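Local structure of nucleocapsid protein CP17 (Extra small virus, 6JJA) at residues A[68-73]-A[149-154]. The protein forms the T=1 icosahedral shell of a satellite virus with a single-stranded RNA genome, sixty jelly-roll subunits building the calcium-containing particle. Residues are numbered along the deposited sequence; the frame is centred on the assembly and turned at random.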
loop_
_atom_site.group_PDB
_atom_site.type_symbol
_atom_site.label_atom_id
_atom_site.label_comp_id
_atom_site.label_asym_id
_atom_site.label_seq_id
_atom_site.Cartn_x
_atom_site.Cartn_y
_atom_site.Cartn_z
ATOM N N ILE A 68 -50.301 -35.973 55.195
ATOM C CA ILE A 68 -50.788 -35.061 54.169
ATOM C C ILE A 68 -50.903 -33.677 54.782
ATOM O O ILE A 68 -51.594 -33.491 55.789
ATOM C CB ILE A 68 -52.131 -35.519 53.594
ATOM C CG1 ILE A 68 -52.014 -36.924 53.023
ATOM C CG2 ILE A 68 -52.581 -34.583 52.515
ATOM C CD1 ILE A 68 -53.313 -37.632 52.950
ATOM N N TYR A 69 -50.242 -32.707 54.161
ATOM C CA TYR A 69 -50.153 -31.349 54.671
ATOM C C TYR A 69 -50.824 -30.428 53.669
ATOM O O TYR A 69 -50.304 -30.202 52.574
ATOM C CB TYR A 69 -48.701 -30.951 54.916
ATOM C CG TYR A 69 -47.966 -31.935 55.789
ATOM C CD1 TYR A 69 -48.021 -31.848 57.166
ATOM C CD2 TYR A 69 -47.230 -32.960 55.234
ATOM C CE1 TYR A 69 -47.361 -32.748 57.957
ATOM C CE2 TYR A 69 -46.568 -33.864 56.020
ATOM C CZ TYR A 69 -46.639 -33.754 57.383
ATOM O OH TYR A 69 -45.972 -34.661 58.168
ATOM N N THR A 70 -51.975 -29.901 54.054
ATOM C CA THR A 70 -52.805 -29.101 53.170
ATOM C C THR A 70 -52.464 -27.626 53.331
ATOM O O THR A 70 -52.444 -27.107 54.453
ATOM C CB THR A 70 -54.273 -29.349 53.476
ATOM O OG1 THR A 70 -54.580 -30.732 53.279
ATOM C CG2 THR A 70 -55.121 -28.538 52.591
ATOM N N LEU A 71 -52.196 -26.956 52.215
ATOM C CA LEU A 71 -51.912 -25.527 52.196
ATOM C C LEU A 71 -53.169 -24.801 51.749
ATOM O O LEU A 71 -53.513 -24.809 50.568
ATOM C CB LEU A 71 -50.750 -25.197 51.271
ATOM C CG LEU A 71 -49.322 -25.214 51.809
ATOM C CD1 LEU A 71 -49.166 -24.273 52.974
ATOM C CD2 LEU A 71 -48.928 -26.590 52.202
ATOM N N THR A 72 -53.845 -24.167 52.693
ATOM C CA THR A 72 -55.008 -23.363 52.393
ATOM C C THR A 72 -54.591 -21.920 52.144
ATOM O O THR A 72 -53.422 -21.556 52.237
ATOM C CB THR A 72 -56.018 -23.453 53.528
ATOM O OG1 THR A 72 -55.375 -23.167 54.771
ATOM C CG2 THR A 72 -56.615 -24.821 53.585
ATOM N N VAL A 73 -55.572 -21.089 51.802
ATOM C CA VAL A 73 -55.316 -19.665 51.662
ATOM C C VAL A 73 -55.091 -19.033 53.022
ATOM O O VAL A 73 -54.270 -18.121 53.163
ATOM C CB VAL A 73 -56.476 -19.000 50.911
ATOM C CG1 VAL A 73 -56.124 -17.616 50.518
ATOM C CG2 VAL A 73 -56.796 -19.771 49.695
ATOM N N LEU A 149 -55.280 -24.658 48.153
ATOM C CA LEU A 149 -54.491 -24.265 47.000
ATOM C C LEU A 149 -53.499 -25.348 46.611
ATOM O O LEU A 149 -53.485 -25.812 45.467
ATOM C CB LEU A 149 -53.743 -22.972 47.300
ATOM C CG LEU A 149 -54.531 -21.781 47.782
ATOM C CD1 LEU A 149 -53.559 -20.674 48.021
ATOM C CD2 LEU A 149 -55.574 -21.386 46.791
ATOM N N ASN A 150 -52.665 -25.748 47.554
ATOM C CA ASN A 150 -51.636 -26.739 47.331
ATOM C C ASN A 150 -51.750 -27.812 48.393
ATOM O O ASN A 150 -52.219 -27.563 49.505
ATOM C CB ASN A 150 -50.240 -26.136 47.362
ATOM C CG ASN A 150 -50.066 -25.026 46.374
ATOM O OD1 ASN A 150 -50.382 -23.873 46.649
ATOM N ND2 ASN A 150 -49.553 -25.364 45.208
ATOM N N THR A 151 -51.331 -29.006 48.033
ATOM C CA THR A 151 -51.381 -30.147 48.926
ATOM C C THR A 151 -50.067 -30.895 48.843
ATOM O O THR A 151 -49.587 -31.212 47.753
ATOM C CB THR A 151 -52.543 -31.063 48.579
ATOM O OG1 THR A 151 -53.749 -30.297 48.544
ATOM C CG2 THR A 151 -52.681 -32.142 49.594
ATOM N N ILE A 152 -49.491 -31.167 50.004
ATOM C CA ILE A 152 -48.233 -31.883 50.119
ATOM C C ILE A 152 -48.521 -33.221 50.768
ATOM O O ILE A 152 -49.288 -33.299 51.733
ATOM C CB ILE A 152 -47.197 -31.096 50.931
ATOM C CG1 ILE A 152 -47.003 -29.704 50.359
ATOM C CG2 ILE A 152 -45.905 -31.796 50.894
ATOM C CD1 ILE A 152 -46.306 -28.791 51.282
ATOM N N THR A 153 -47.916 -34.272 50.236
ATOM C CA THR A 153 -48.154 -35.625 50.698
ATOM C C THR A 153 -46.809 -36.289 50.948
ATOM O O THR A 153 -46.043 -36.528 50.011
ATOM C CB THR A 153 -48.980 -36.407 49.687
ATOM O OG1 THR A 153 -50.237 -35.748 49.487
ATOM C CG2 THR A 153 -49.221 -37.813 50.167
ATOM N N THR A 154 -46.521 -36.563 52.212
ATOM C CA THR A 154 -45.367 -37.348 52.602
ATOM C C THR A 154 -45.842 -38.631 53.262
ATOM O O THR A 154 -46.945 -38.703 53.810
ATOM C CB THR A 154 -44.453 -36.571 53.559
ATOM O OG1 THR A 154 -45.035 -36.532 54.867
ATOM C CG2 THR A 154 -44.249 -35.164 53.083
#
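Tyr-69 and Ile-152 face each other as an antiparallel hydrogen-bonded pair in one sheet of the viral jelly roll. Strand 68-72 is one of the two outer strands of this four-stranded sheet within the chain. Strand 148-154 lies next to it and binds strand 104-110 along its other edge. Tyr-69 N gives a nearly straight bond to Ile-152 O (2.7 Å, 169° at the hydrogen), and Ile-152 N returns one to Tyr-69 O.

The side chain of Ile-152 runs into the interior between the two sheets. Its CB sits 3.6 Å from Tyr-69 O. CG1 is anti to the carbonyl carbon (chi1 -54°) and lies near both Tyr-69 O and CD2 of Leu-71. CD1 at the tip then meets Leu-71 CD2 at 3.5 Å. The buried Ile-152 also touches Ala-97 of the facing sheet, so the methyl contact belongs to the core of the sandwich. Asn-150 points to the same face, and its ND2 is hydrogen-bonded to Tyr-133 OH.

The opposite face is more exposed. Here Ile-68 CG2 packs on Thr-151 CG2 at 3.8 Å, while Ile-68 and Thr-153 lie side by side.

At one end of the strand pair Thr-154 OG1 approaches the edge of the Tyr-69 ring in its plane, 3.3 Å from CE2. At the other end a classic beta bulge sets two residues, Leu-149 and Asn-150, against Leu-71 alone. Leu-71 O accepts from Leu-149 N at 3.0 Å and from Asn-150 N at 3.3 Å. Beyond Leu-71 the 68-72 strand leads into helix 73-80, with Thr-72 in the N-cap position, its OG1 hydrogen-bonded to Ser-75 OG. Val-73, the first residue of that helix, crosses Leu-149 at about a right angle, with its CG2 3.5 Å from Leu-149 CD2.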